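Local atomic coordinates of acetate kinase (Entamoeba histolytica, PDB entry 4H0O), a protein that interconverts acetate and acetyl phosphate as a pyrophosphate-dependent acetate kinase of the ASKHA superfamily, probably with magnesium. Residues B[204-208]-B[324-328]. Residues are numbered along the deposited sequence; the frame is centred on the assembly and turned at random.
Sequences SKIIA and IGGLD
The extended start of strand 205-211 meets the turn that leads from helix 299-324 into strand 329-333, the two short segments running 104° apart and closest at K205 and L327 (CA to CA 5.2 Å). Helix 299-324 ends in a Schellman motif: G325, the C-prime residue (phi/psi 88/24), donates its N to V322 O, and G326 N returns to M321 O. G326 then takes 143/-171, and at both glycines a CB would jam against the preceding carbonyl O. K205 is bound at both ends. Its backbone pairs with D328 in a small ring, K205 N giving to D328 OD2 (3.0 Å) and D328 N to K205 O (2.9 Å); D328 reaches back with chi1 m. The K205 side chain (m, t, t, m) runs past G326, its CD 3.8 Å from G326 N. At its tip, K205 NZ donates to I324 O at 2.6 Å, satisfying a carbonyl at the helix C-terminus. S204 OG is bonded to V201 O, and S204 N to N223 OD1. Beneath the polar layer, I207 (m, t) points toward the turn and sets CG1 3.9 Å from I324 CD1 and 4.0 Å from L327 CD1, while I317, L320 and M321 of the helix extend this apolar patch. I206 faces the other way, onto I192 of helix 185-195. One residue beyond D328, backbone bonds of I207 with L329 and V331 begin the parallel strand pairing, so the contact forms the entry to adjacent parallel strands, with helices packed on both faces, in the ribonuclease H-like fold of ASKHA kinases.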
ATOM      1  N   SER B 204     -15.938  -6.602 -18.882  1.00 43.34           N
ATOM      2  CA  SER B 204     -14.517  -6.295 -18.945  1.00 43.38           C
ATOM      3  C   SER B 204     -13.943  -6.062 -17.557  1.00 41.52           C
ATOM      4  O   SER B 204     -14.636  -5.577 -16.658  1.00 38.10           O
ATOM      5  CB  SER B 204     -14.291  -5.045 -19.795  1.00 47.34           C
ATOM      6  OG  SER B 204     -14.924  -3.916 -19.211  1.00 52.71           O
ATOM      7  N   LYS B 205     -12.675  -6.420 -17.388  1.00 36.99           N
ATOM      8  CA  LYS B 205     -11.931  -6.072 -16.185  1.00 35.60           C
ATOM      9  C   LYS B 205     -10.840  -5.094 -16.590  1.00 35.00           C
ATOM     10  O   LYS B 205      -9.907  -5.448 -17.319  1.00 27.76           O
ATOM     11  CB  LYS B 205     -11.339  -7.320 -15.533  1.00 33.36           C
ATOM     12  CG  LYS B 205     -12.391  -8.262 -14.973  1.00 31.86           C
ATOM     13  CD  LYS B 205     -11.784  -9.569 -14.497  1.00 40.29           C
ATOM     14  CE  LYS B 205     -12.862 -10.488 -13.954  1.00 41.99           C
ATOM     15  NZ  LYS B 205     -13.695  -9.794 -12.934  1.00 47.12           N
ATOM     16  N   ILE B 206     -10.977  -3.857 -16.127  1.00 34.39           N
ATOM     17  CA  ILE B 206     -10.113  -2.777 -16.573  1.00 34.75           C
ATOM     18  C   ILE B 206      -9.366  -2.168 -15.393  1.00 33.31           C
ATOM     19  O   ILE B 206      -9.953  -1.930 -14.334  1.00 30.24           O
ATOM     20  CB  ILE B 206     -10.939  -1.684 -17.285  1.00 34.95           C
ATOM     21  CG1 ILE B 206     -11.754  -2.300 -18.427  1.00 37.38           C
ATOM     22  CG2 ILE B 206     -10.044  -0.573 -17.805  1.00 23.86           C
ATOM     23  CD1 ILE B 206     -12.609  -1.306 -19.195  1.00 31.27           C
ATOM     24  N   ILE B 207      -8.065  -1.950 -15.570  1.00 25.59           N
ATOM     25  CA  ILE B 207      -7.289  -1.168 -14.618  1.00 29.13           C
ATOM     26  C   ILE B 207      -6.830   0.101 -15.323  1.00 28.71           C
ATOM     27  O   ILE B 207      -6.103   0.047 -16.321  1.00 29.44           O
ATOM     28  CB  ILE B 207      -6.071  -1.944 -14.066  1.00 29.52           C
ATOM     29  CG1 ILE B 207      -6.532  -3.112 -13.192  1.00 24.85           C
ATOM     30  CG2 ILE B 207      -5.171  -1.021 -13.255  1.00 25.84           C
ATOM     31  CD1 ILE B 207      -5.397  -3.920 -12.577  1.00 22.73           C
ATOM     32  N   ALA B 208      -7.274   1.246 -14.815  1.00 30.35           N
ATOM     33  CA  ALA B 208      -6.915   2.530 -15.406  1.00 25.76           C
ATOM     34  C   ALA B 208      -5.869   3.237 -14.556  1.00 29.13           C
ATOM     35  O   ALA B 208      -5.940   3.214 -13.327  1.00 32.41           O
ATOM     36  CB  ALA B 208      -8.139   3.399 -15.565  1.00 28.00           C
ATOM     37  N   ILE B 324     -10.048  -7.448  -8.465  1.00 28.37           N
ATOM     38  CA  ILE B 324     -11.128  -7.441  -9.448  1.00 31.66           C
ATOM     39  C   ILE B 324     -11.257  -8.777 -10.180  1.00 25.47           C
ATOM     40  O   ILE B 324     -12.196  -8.982 -10.952  1.00 39.14           O
ATOM     41  CB  ILE B 324     -10.966  -6.294 -10.474  1.00 33.13           C
ATOM     42  CG1 ILE B 324      -9.742  -6.528 -11.366  1.00 34.28           C
ATOM     43  CG2 ILE B 324     -10.880  -4.945  -9.760  1.00 24.21           C
ATOM     44  CD1 ILE B 324      -9.519  -5.423 -12.395  1.00 28.83           C
ATOM     45  N   GLY B 325     -10.307  -9.677  -9.944  1.00 32.38           N
ATOM     46  CA  GLY B 325     -10.386 -11.031 -10.466  1.00 33.72           C
ATOM     47  C   GLY B 325      -9.797 -11.238 -11.851  1.00 33.84           C
ATOM     48  O   GLY B 325     -10.177 -12.182 -12.550  1.00 40.77           O
ATOM     49  N   GLY B 326      -8.871 -10.374 -12.254  1.00 38.86           N
ATOM     50  CA  GLY B 326      -8.252 -10.504 -13.563  1.00 32.49           C
ATOM     51  C   GLY B 326      -7.958  -9.180 -14.246  1.00 32.57           C
ATOM     52  O   GLY B 326      -8.081  -8.116 -13.637  1.00 32.38           O
ATOM     53  N   LEU B 327      -7.569  -9.250 -15.516  1.00 33.49           N
ATOM     54  CA  LEU B 327      -7.171  -8.065 -16.270  1.00 26.32           C
ATOM     55  C   LEU B 327      -7.292  -8.286 -17.777  1.00 32.52           C
ATOM     56  O   LEU B 327      -6.587  -9.124 -18.347  1.00 33.21           O
ATOM     57  CB  LEU B 327      -5.729  -7.681 -15.926  1.00 28.82           C
ATOM     58  CG  LEU B 327      -5.137  -6.529 -16.739  1.00 29.24           C
ATOM     59  CD1 LEU B 327      -5.907  -5.252 -16.463  1.00 24.44           C
ATOM     60  CD2 LEU B 327      -3.654  -6.341 -16.433  1.00 35.08           C
ATOM     61  N   ASP B 328      -8.178  -7.528 -18.416  1.00 32.85           N
ATOM     62  CA  ASP B 328      -8.327  -7.579 -19.864  1.00 35.83           C
ATOM     63  C   ASP B 328      -7.648  -6.387 -20.535  1.00 34.49           C
ATOM     64  O   ASP B 328      -7.055  -6.517 -21.611  1.00 38.44           O
ATOM     65  CB  ASP B 328      -9.808  -7.603 -20.247  1.00 38.77           C
ATOM     66  CG  ASP B 328     -10.544  -8.786 -19.655  1.00 44.78           C
ATOM     67  OD1 ASP B 328      -9.956  -9.888 -19.604  1.00 55.97           O
ATOM     68  OD2 ASP B 328     -11.710  -8.611 -19.238  1.00 36.22           O
TER